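Local coordinates for AlkD2 (Streptococcus mutans, PDB 6M9M), which is of unknown function but binds inosine-5'-monophosphate and belongs to the HEAT-like repeat family of DNA glycosylases, at residues E145-I150 with N167-I172; Y160-V165 with S191-Q196; K41-A46 with F60-L65. One frame throughout, in Å; residues are numbered along the deposited sequence. Where two conformers were deposited one is given.

Contact 1 (E145-I150 with N167-I172)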
loop_
_atom_site.group_PDB
_atom_site.type_symbol
_atom_site.label_atom_id
_atom_site.label_comp_id
_atom_site.label_asym_id
_atom_site.label_seq_id
_atom_site.Cartn_x
_atom_site.Cartn_y
_atom_site.Cartn_z
ATOM N N GLU A 145 -4.565 -15.114 -9.514
ATOM C CA GLU A 145 -5.442 -14.088 -8.953
ATOM C C GLU A 145 -4.689 -12.806 -8.628
ATOM O O GLU A 145 -5.306 -11.733 -8.582
ATOM C CB GLU A 145 -6.155 -14.602 -7.705
ATOM C CG GLU A 145 -7.136 -15.733 -7.950
ATOM C CD GLU A 145 -8.359 -15.321 -8.752
ATOM O OE1 GLU A 145 -8.805 -14.161 -8.649
ATOM O OE2 GLU A 145 -8.889 -16.178 -9.489
ATOM N N ALA A 146 -3.376 -12.900 -8.419
ATOM C CA ALA A 146 -2.535 -11.719 -8.305
ATOM C C ALA A 146 -2.159 -11.197 -9.681
ATOM O O ALA A 146 -2.294 -10.005 -9.954
ATOM C CB ALA A 146 -1.283 -12.054 -7.497
ATOM N N ILE A 147 -1.678 -12.079 -10.560
ATOM C CA ILE A 147 -1.209 -11.645 -11.874
ATOM C C ILE A 147 -2.317 -10.902 -12.615
ATOM O O ILE A 147 -2.088 -9.838 -13.206
ATOM C CB ILE A 147 -0.679 -12.852 -12.673
ATOM C CG1 ILE A 147 0.591 -13.399 -12.014
ATOM C CG2 ILE A 147 -0.422 -12.470 -14.121
ATOM C CD1 ILE A 147 1.027 -14.751 -12.553
ATOM N N ARG A 148 -3.538 -11.454 -12.610
ATOM C CA ARG A 148 -4.624 -10.838 -13.368
ATOM C C ARG A 148 -4.940 -9.447 -12.834
ATOM O O ARG A 148 -5.154 -8.501 -13.606
ATOM C CB ARG A 148 -5.883 -11.713 -13.325
ATOM C CG ARG A 148 -7.065 -11.116 -14.078
ATOM C CD ARG A 148 -8.347 -11.911 -13.900
ATOM N NE ARG A 148 -9.039 -11.596 -12.650
ATOM C CZ ARG A 148 -9.125 -12.412 -11.600
ATOM N NH1 ARG A 148 -8.566 -13.614 -11.625
ATOM N NH2 ARG A 148 -9.785 -12.023 -10.519
ATOM N N ARG A 149 -4.977 -9.304 -11.511
ATOM C CA ARG A 149 -5.338 -8.029 -10.909
ATOM C C ARG A 149 -4.287 -6.966 -11.193
ATOM O O ARG A 149 -4.626 -5.815 -11.476
ATOM C CB ARG A 149 -5.508 -8.196 -9.398
ATOM C CG ARG A 149 -6.829 -8.824 -9.024
ATOM C CD ARG A 149 -6.953 -9.014 -7.498
ATOM N NE ARG A 149 -8.338 -9.280 -7.158
ATOM C CZ ARG A 149 -8.907 -10.476 -7.228
ATOM N NH1 ARG A 149 -8.180 -11.542 -7.551
ATOM N NH2 ARG A 149 -10.201 -10.595 -6.962
ATOM N N ILE A 150 -3.014 -7.335 -11.106
ATOM C CA ILE A 150 -1.936 -6.388 -11.351
ATOM C C ILE A 150 -1.900 -6.009 -12.825
ATOM O O ILE A 150 -1.797 -4.827 -13.191
ATOM C CB ILE A 150 -0.595 -6.988 -10.894
ATOM C CG1 ILE A 150 -0.574 -7.230 -9.392
ATOM C CG2 ILE A 150 0.552 -6.064 -11.295
ATOM C CD1 ILE A 150 0.465 -8.269 -8.960
ATOM N N ASN A 167 6.953 -3.725 -11.575
ATOM C CA ASN A 167 7.801 -4.381 -10.588
ATOM C C ASN A 167 7.057 -5.446 -9.796
ATOM O O ASN A 167 7.674 -6.438 -9.392
ATOM C CB ASN A 167 8.438 -3.332 -9.692
ATOM C CG ASN A 167 9.575 -2.606 -10.390
ATOM O OD1 ASN A 167 10.422 -3.228 -11.014
ATOM N ND2 ASN A 167 9.562 -1.293 -10.335
ATOM N N ALA A 168 5.743 -5.280 -9.583
ATOM C CA ALA A 168 4.976 -6.324 -8.909
ATOM C C ALA A 168 4.903 -7.593 -9.753
ATOM O O ALA A 168 4.982 -8.709 -9.218
ATOM C CB ALA A 168 3.586 -5.809 -8.546
ATOM N N LEU A 169 4.775 -7.446 -11.075
ATOM C CA LEU A 169 4.824 -8.606 -11.956
ATOM C C LEU A 169 6.237 -9.182 -12.019
ATOM O O LEU A 169 6.408 -10.404 -12.081
ATOM C CB LEU A 169 4.328 -8.231 -13.351
ATOM C CG LEU A 169 2.845 -7.889 -13.481
ATOM C CD1 LEU A 169 2.557 -7.289 -14.847
ATOM C CD2 LEU A 169 1.956 -9.105 -13.255
ATOM N N ARG A 170 7.256 -8.314 -12.017
ATOM C CA ARG A 170 8.647 -8.764 -11.979
ATOM C C ARG A 170 8.910 -9.623 -10.750
ATOM O O ARG A 170 9.553 -10.678 -10.856
ATOM C CB ARG A 170 9.557 -7.541 -11.998
ATOM C CG ARG A 170 11.031 -7.796 -12.225
ATOM C CD ARG A 170 11.784 -6.491 -12.055
ATOM N NE ARG A 170 13.223 -6.486 -12.300
ATOM C CZ ARG A 170 13.808 -6.007 -13.401
ATOM N NH1 ARG A 170 15.124 -5.987 -13.473
ATOM N NH2 ARG A 170 13.085 -5.579 -14.426
ATOM N N ASP A 171 8.398 -9.206 -9.581
ATOM C CA ASP A 171 8.540 -10.022 -8.379
ATOM C C ASP A 171 8.010 -11.438 -8.632
ATOM O O ASP A 171 8.655 -12.448 -8.307
ATOM C CB ASP A 171 7.665 -9.496 -7.227
ATOM C CG ASP A 171 8.011 -8.105 -6.712
ATOM O OD1 ASP A 171 9.167 -7.648 -6.745
ATOM O OD2 ASP A 171 7.058 -7.496 -6.144
ATOM N N ILE A 172 6.781 -11.514 -9.155
ATOM C CA ILE A 172 6.090 -12.790 -9.319
ATOM C C ILE A 172 6.816 -13.663 -10.324
ATOM O O ILE A 172 6.853 -14.890 -10.170
ATOM C CB ILE A 172 4.615 -12.529 -9.696
ATOM C CG1 ILE A 172 3.899 -11.802 -8.561
ATOM C CG2 ILE A 172 3.891 -13.828 -10.021
ATOM C CD1 ILE A 172 2.536 -11.263 -8.956
#
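Ile150 and Ile172 meet tip to tip across two nearly antiparallel helix segments, whose axes run at 158°. The methyl carbon CD1 of Ile150 stops 3.6 Å from CD1 of Ile172, the closest approach between the segments. In both residues CG1 stands beside the backbone N, anti to the carbonyl carbon, and a near-anti second torsion (158° in Ile150, 168° in Ile172) carries CD1 away from CA, out to the middle of the interface. The two branches of Ile150 divide the opposing surface between them. Its CD1 also lies 4.0 Å from CB of Ala168, while its CG2 turns to Leu169 and meets CG there at 3.7 Å. The side chains of Ile150 and Leu169 run antiparallel alongside one another, a flank contact that brings Leu169 CD2 close as well. One turn back along the helix, Ile147 crosses Ile172 obliquely: its CG1 and CD1 both sit 3.9 Å from the CG2 branch of Ile172. Ala146 adds its CB, 4.2 Å from Ile172 CD1. All six touching side chains are buried, and Ile147 and Ile172 also rest on Val180 of helix 177-185.

Away from this seam, segment 145-150 carries its own polar network. Glu145 OE1 takes Arg149 NH1 on its anti lone pair at 2.9 Å and Arg148 NH2 on the syn side, somewhat out of the carboxylate plane, at 3.0 Å. Arg149 NH1 donates a second time, to Glu145 O, and its NE forms a salt bridge with Asp112 of helix 108-115. Charges thus link helix 143-151 to helix 108-115, while packed aliphatic branches join it to helix 159-175, an antiparallel helix packing characteristic of HEAT-like repeat folds.

Contact 2 (Y160-V165 with S191-Q196)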
loop_
_atom_site.group_PDB
_atom_site.type_symbol
_atom_site.label_atom_id
_atom_site.label_comp_id
_atom_site.label_asym_id
_atom_site.label_seq_id
_atom_site.Cartn_x
_atom_site.Cartn_y
_atom_site.Cartn_z
ATOM N N TYR A 160 3.787 6.570 -11.787
ATOM C CA TYR A 160 4.001 6.064 -10.437
ATOM C C TYR A 160 3.314 4.723 -10.258
ATOM O O TYR A 160 3.901 3.775 -9.733
ATOM C CB TYR A 160 3.447 7.120 -9.476
ATOM C CG TYR A 160 3.591 6.900 -7.974
ATOM C CD1 TYR A 160 4.839 6.852 -7.370
ATOM C CD2 TYR A 160 2.471 6.879 -7.150
ATOM C CE1 TYR A 160 4.965 6.725 -5.981
ATOM C CE2 TYR A 160 2.585 6.764 -5.785
ATOM C CZ TYR A 160 3.828 6.684 -5.200
ATOM O OH TYR A 160 3.900 6.591 -3.815
ATOM N N VAL A 161 2.061 4.628 -10.692
ATOM C CA VAL A 161 1.354 3.355 -10.659
ATOM C C VAL A 161 2.061 2.328 -11.536
ATOM O O VAL A 161 2.287 1.186 -11.123
ATOM C CB VAL A 161 -0.119 3.537 -11.065
ATOM C CG1 VAL A 161 -0.812 2.174 -11.142
ATOM C CG2 VAL A 161 -0.857 4.428 -10.061
ATOM N N ARG A 162 2.389 2.704 -12.779
ATOM C CA ARG A 162 2.937 1.731 -13.722
ATOM C C ARG A 162 4.246 1.121 -13.236
ATOM O O ARG A 162 4.511 -0.056 -13.484
ATOM C CB ARG A 162 3.130 2.342 -15.107
ATOM C CG ARG A 162 1.846 2.715 -15.815
ATOM C CD ARG A 162 2.062 3.012 -17.286
ATOM N NE ARG A 162 3.026 4.078 -17.544
ATOM C CZ ARG A 162 2.751 5.381 -17.576
ATOM N NH1 ARG A 162 1.527 5.823 -17.342
ATOM N NH2 ARG A 162 3.713 6.256 -17.854
ATOM N N LYS A 163 5.090 1.907 -12.556
ATOM C CA LYS A 163 6.330 1.343 -12.034
ATOM C C LYS A 163 6.039 0.275 -10.992
ATOM O O LYS A 163 6.681 -0.779 -10.975
ATOM C CB LYS A 163 7.204 2.449 -11.457
ATOM C CG LYS A 163 7.794 3.343 -12.539
ATOM C CD LYS A 163 8.677 4.426 -11.967
ATOM C CE LYS A 163 9.429 5.151 -13.071
ATOM N NZ LYS A 163 10.286 6.240 -12.538
ATOM N N SER A 164 5.050 0.510 -10.133
ATOM C CA SER A 164 4.658 -0.497 -9.147
ATOM C C SER A 164 4.055 -1.731 -9.816
ATOM O O SER A 164 4.352 -2.863 -9.425
ATOM C CB SER A 164 3.701 0.158 -8.164
ATOM O OG SER A 164 3.313 -0.712 -7.145
ATOM N N VAL A 165 3.239 -1.530 -10.843
ATOM C CA VAL A 165 2.637 -2.636 -11.585
ATOM C C VAL A 165 3.713 -3.500 -12.222
ATOM O O VAL A 165 3.721 -4.724 -12.073
ATOM C CB VAL A 165 1.674 -2.074 -12.650
ATOM C CG1 VAL A 165 1.207 -3.153 -13.616
ATOM C CG2 VAL A 165 0.481 -1.411 -11.996
ATOM N N SER A 191 0.756 0.800 -26.630
ATOM C CA SER A 191 0.856 2.090 -25.967
ATOM C C SER A 191 2.227 2.294 -25.319
ATOM O O SER A 191 2.964 1.349 -25.026
ATOM C CB SER A 191 -0.218 2.252 -24.896
ATOM O OG SER A 191 0.007 1.341 -23.848
ATOM N N LYS A 192 2.548 3.565 -25.065
ATOM C CA LYS A 192 3.721 3.887 -24.257
ATOM C C LYS A 192 3.625 3.214 -22.898
ATOM O O LYS A 192 4.599 2.643 -22.392
ATOM C CB LYS A 192 3.805 5.412 -24.100
ATOM C CG LYS A 192 4.900 5.906 -23.172
ATOM C CD LYS A 192 4.751 7.393 -22.848
ATOM C CE LYS A 192 3.616 7.637 -21.874
ATOM N NZ LYS A 192 3.557 9.063 -21.453
ATOM N N GLU A 193 2.438 3.258 -22.307
ATOM C CA GLU A 193 2.211 2.729 -20.970
ATOM C C GLU A 193 2.509 1.240 -20.896
ATOM O O GLU A 193 3.251 0.791 -20.014
ATOM C CB GLU A 193 0.754 3.002 -20.608
ATOM C CG GLU A 193 0.439 4.476 -20.347
ATOM C CD GLU A 193 0.035 5.298 -21.568
ATOM O OE1 GLU A 193 0.228 4.866 -22.735
ATOM O OE2 GLU A 193 -0.507 6.392 -21.337
ATOM N N ILE A 194 1.937 0.448 -21.813
ATOM C CA ILE A 194 2.101 -0.999 -21.707
ATOM C C ILE A 194 3.551 -1.398 -21.959
ATOM O O ILE A 194 4.048 -2.375 -21.381
ATOM C CB ILE A 194 1.105 -1.744 -22.620
ATOM C CG1 ILE A 194 0.988 -3.205 -22.180
ATOM C CG2 ILE A 194 1.522 -1.627 -24.092
ATOM C CD1 ILE A 194 -0.084 -3.985 -22.901
ATOM N N ASN A 195 4.254 -0.667 -22.825
ATOM C CA ASN A 195 5.654 -0.990 -23.087
ATOM C C ASN A 195 6.521 -0.718 -21.872
ATOM O O ASN A 195 7.444 -1.486 -21.580
ATOM C CB ASN A 195 6.146 -0.255 -24.326
ATOM C CG ASN A 195 5.815 -1.004 -25.585
ATOM O OD1 ASN A 195 6.380 -2.060 -25.854
ATOM N ND2 ASN A 195 4.876 -0.482 -26.358
ATOM N N GLN A 196 6.217 0.341 -21.124
ATOM C CA GLN A 196 6.957 0.606 -19.901
ATOM C C GLN A 196 6.786 -0.543 -18.907
ATOM O O GLN A 196 7.760 -1.023 -18.299
ATOM C CB GLN A 196 6.474 1.924 -19.297
ATOM C CG GLN A 196 7.144 2.223 -17.992
ATOM C CD GLN A 196 6.890 3.617 -17.503
ATOM O OE1 GLN A 196 5.808 4.178 -17.711
ATOM N NE2 GLN A 196 7.895 4.205 -16.860
#
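Arg162 reaches across to helix 192-201 and hooks the side-chain oxygen of Gln196. From its base outward, CB already lies 4.2 Å from Gln196 OE1. CD then packs on the aliphatic start of Glu193, 3.6 Å from its CB. Here the chain bends, chi3 of -58° swinging NE round toward Gln196, and NE donates to OE1 at 2.8 Å. Farther out, Glu193 CG lies over one face of the guanidinium, offset toward its rim, 3.5 Å from NH1. The Glu193 carboxylate may add a weak attraction, its OE2 being 4.5 Å from Arg162 NH1 with no N-H aimed at it. At the tip, NH2 gives Gln196 OE1 a second hydrogen bond of 3.0 Å, nearly along the C=O axis. Both nitrogens grip the one oxygen side-on, with OE1 close to the guanidinium plane, so the group is fixed in rotation.

Second-shell bonds hold both partners: Arg162 NH1 donates to Asp156 O, and Gln196 NE2 donates to Glu159 OE2. Lys192 NZ lies 4.6 Å from Arg162 NH2, a like charge that may raise the local positive potential. Ser191 caps the start of the second helix, its OG accepting from Ile194 N. The whole is a side-on arginine-amide grip between helices inclined at 35°, in a HEAT-like repeat fold.

Contact 3 (K41-A46 with F60-L65)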
loop_
_atom_site.group_PDB
_atom_site.type_symbol
_atom_site.label_atom_id
_atom_site.label_comp_id
_atom_site.label_asym_id
_atom_site.label_seq_id
_atom_site.Cartn_x
_atom_site.Cartn_y
_atom_site.Cartn_z
ATOM N N LYS A 41 -9.251 8.752 17.803
ATOM C CA LYS A 41 -9.170 10.199 17.971
ATOM C C LYS A 41 -7.720 10.664 17.896
ATOM O O LYS A 41 -7.410 11.672 17.246
ATOM C CB LYS A 41 -9.784 10.590 19.318
ATOM C CG LYS A 41 -11.244 10.197 19.469
ATOM C CD LYS A 41 -11.785 10.515 20.866
ATOM C CE LYS A 41 -13.192 9.984 21.029
ATOM N NZ LYS A 41 -13.771 10.350 22.343
ATOM N N LEU A 42 -6.812 9.920 18.532
ATOM C CA LEU A 42 -5.395 10.256 18.461
ATOM C C LEU A 42 -4.869 10.188 17.031
ATOM O O LEU A 42 -4.104 11.061 16.605
ATOM C CB LEU A 42 -4.612 9.322 19.383
ATOM C CG LEU A 42 -3.093 9.483 19.311
ATOM C CD1 LEU A 42 -2.645 10.906 19.658
ATOM C CD2 LEU A 42 -2.420 8.460 20.223
ATOM N N ALA A 43 -5.250 9.155 16.276
ATOM C CA ALA A 43 -4.770 9.022 14.910
ATOM C C ALA A 43 -5.206 10.205 14.049
ATOM O O ALA A 43 -4.412 10.744 13.273
ATOM C CB ALA A 43 -5.273 7.702 14.319
ATOM N N PHE A 44 -6.479 10.608 14.143
ATOM C CA PHE A 44 -6.926 11.750 13.350
ATOM C C PHE A 44 -6.199 13.025 13.754
ATOM O O PHE A 44 -5.846 13.844 12.897
ATOM C CB PHE A 44 -8.437 11.929 13.445
ATOM C CG PHE A 44 -9.223 10.899 12.678
ATOM C CD1 PHE A 44 -9.058 10.750 11.321
ATOM C CD2 PHE A 44 -10.143 10.091 13.317
ATOM C CE1 PHE A 44 -9.779 9.814 10.615
ATOM C CE2 PHE A 44 -10.878 9.158 12.610
ATOM C CZ PHE A 44 -10.695 9.034 11.251
ATOM N N LEU A 45 -5.966 13.218 15.054
ATOM C CA LEU A 45 -5.257 14.420 15.481
ATOM C C LEU A 45 -3.814 14.397 15.001
ATOM O O LEU A 45 -3.300 15.405 14.502
ATOM C CB LEU A 45 -5.322 14.578 16.998
ATOM C CG LEU A 45 -4.793 15.921 17.512
ATOM C CD1 LEU A 45 -5.622 17.099 17.011
ATOM C CD2 LEU A 45 -4.746 15.881 19.042
ATOM N N ALA A 46 -3.149 13.249 15.113
ATOM C CA ALA A 46 -1.768 13.154 14.660
ATOM C C ALA A 46 -1.659 13.354 13.149
ATOM O O ALA A 46 -0.677 13.928 12.665
ATOM C CB ALA A 46 -1.168 11.814 15.077
ATOM N N PHE A 60 0.260 4.486 10.255
ATOM C CA PHE A 60 0.406 3.161 10.853
ATOM C C PHE A 60 -0.769 2.864 11.789
ATOM O O PHE A 60 -1.313 1.753 11.787
ATOM C CB PHE A 60 1.747 3.000 11.591
ATOM C CG PHE A 60 2.936 2.768 10.683
ATOM C CD1 PHE A 60 3.005 1.632 9.893
ATOM C CD2 PHE A 60 3.995 3.660 10.648
ATOM C CE1 PHE A 60 4.102 1.409 9.063
ATOM C CE2 PHE A 60 5.093 3.433 9.828
ATOM C CZ PHE A 60 5.147 2.304 9.040
ATOM N N LEU A 61 -1.159 3.836 12.625
ATOM C CA LEU A 61 -2.330 3.640 13.480
ATOM C C LEU A 61 -3.586 3.339 12.667
ATOM O O LEU A 61 -4.351 2.432 13.005
ATOM C CB LEU A 61 -2.568 4.848 14.379
ATOM C CG LEU A 61 -1.630 5.091 15.558
ATOM C CD1 LEU A 61 -2.104 6.353 16.290
ATOM C CD2 LEU A 61 -1.607 3.900 16.489
ATOM N N PHE A 62 -3.820 4.094 11.589
ATOM C CA PHE A 62 -4.977 3.821 10.750
ATOM C C PHE A 62 -4.957 2.366 10.274
ATOM O O PHE A 62 -5.982 1.685 10.287
ATOM C CB PHE A 62 -5.024 4.746 9.524
ATOM C CG PHE A 62 -5.328 6.205 9.817
ATOM C CD1 PHE A 62 -6.197 6.607 10.839
ATOM C CD2 PHE A 62 -4.768 7.193 9.015
ATOM C CE1 PHE A 62 -6.474 7.972 11.043
ATOM C CE2 PHE A 62 -5.029 8.529 9.229
ATOM C CZ PHE A 62 -5.874 8.925 10.242
ATOM N N GLY A 63 -3.790 1.879 9.829
ATOM C CA GLY A 63 -3.685 0.486 9.439
ATOM C C GLY A 63 -4.128 -0.473 10.525
ATOM O O GLY A 63 -4.882 -1.423 10.279
ATOM N N TYR A 64 -3.657 -0.248 11.757
ATOM C CA TYR A 64 -4.051 -1.128 12.854
ATOM C C TYR A 64 -5.543 -1.028 13.171
ATOM O O TYR A 64 -6.135 -1.994 13.665
ATOM C CB TYR A 64 -3.222 -0.827 14.110
ATOM C CG TYR A 64 -1.729 -0.915 13.897
ATOM C CD1 TYR A 64 -1.161 -1.926 13.145
ATOM C CD2 TYR A 64 -0.890 0.061 14.409
ATOM C CE1 TYR A 64 0.212 -1.956 12.908
ATOM C CE2 TYR A 64 0.465 0.026 14.209
ATOM C CZ TYR A 64 1.023 -0.970 13.462
ATOM O OH TYR A 64 2.383 -0.952 13.265
ATOM N N LEU A 65 -6.148 0.130 12.915
ATOM C CA LEU A 65 -7.538 0.434 13.231
ATOM C C LEU A 65 -8.496 0.164 12.077
ATOM O O LEU A 65 -9.706 0.410 12.216
ATOM C CB LEU A 65 -7.647 1.917 13.574
ATOM C CG LEU A 65 -6.985 2.405 14.854
ATOM C CD1 LEU A 65 -6.867 3.922 14.759
ATOM C CD2 LEU A 65 -7.769 1.973 16.087
#
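Leu42 O, on a residue whose CG lies at the margin of contact with Leu61 CD1 across the segments, receives the backbone N of Ala46 at 2.8 Å, an ordinary helical bond. The side chains that meet across the segments are all hydrocarbon. Ala43 CB sits among Leu61, Phe62 and Leu65. It points into the opposite helix, coming within 3.5 Å of Phe62 CE1 and somewhat less close to Leu61 CB and Leu65 CD1. That small methyl suits a close approach: the helix axes come within 9.5 Å, and Ala43 CA lies 6.1 Å from Leu61 CA.

Beside it, the rings of Phe44 and Phe62 meet obliquely, centroids 5.3 Å apart and planes at 52°. Phe62 CE1 lies over one face of Phe44, 3.8 Å from its CD1. A chi1 of -73° puts Phe44 CG beside its backbone N, and although its CB points away from the partner, the ring comes back to Phe62. Phe74 of helix 69-79 joins both rings, edge-to-face with Phe44. With only hydrocarbon side chains meeting, cohesion here probably rests on burial of apolar surface and close dispersion contacts rather than directional bonds.

In the fold
From the N terminus, contact 3 comes first, closing over the thirteen residues between 41-46 and 60-65, on helices 36-47 and 52-65. It falls between the two parts of the nucleotide site, with His18 and Gly19 before it and Trp85 and Arg86 after it. Contacts 1 and 2 cross: segment 160-165 starts contact 2 before 167-172 completes contact 1, and 191-196 closes contact 2 last. They touch where Ile150 O lies 3.5 Å from Val165 CG1. Contact 3, in the N-terminal half, lies on the opposite side of the chain's centre, its own centre about 30 Å from that of contact 1, while contacts 1 and 2 join helices 143-151, 159-175 and 192-201.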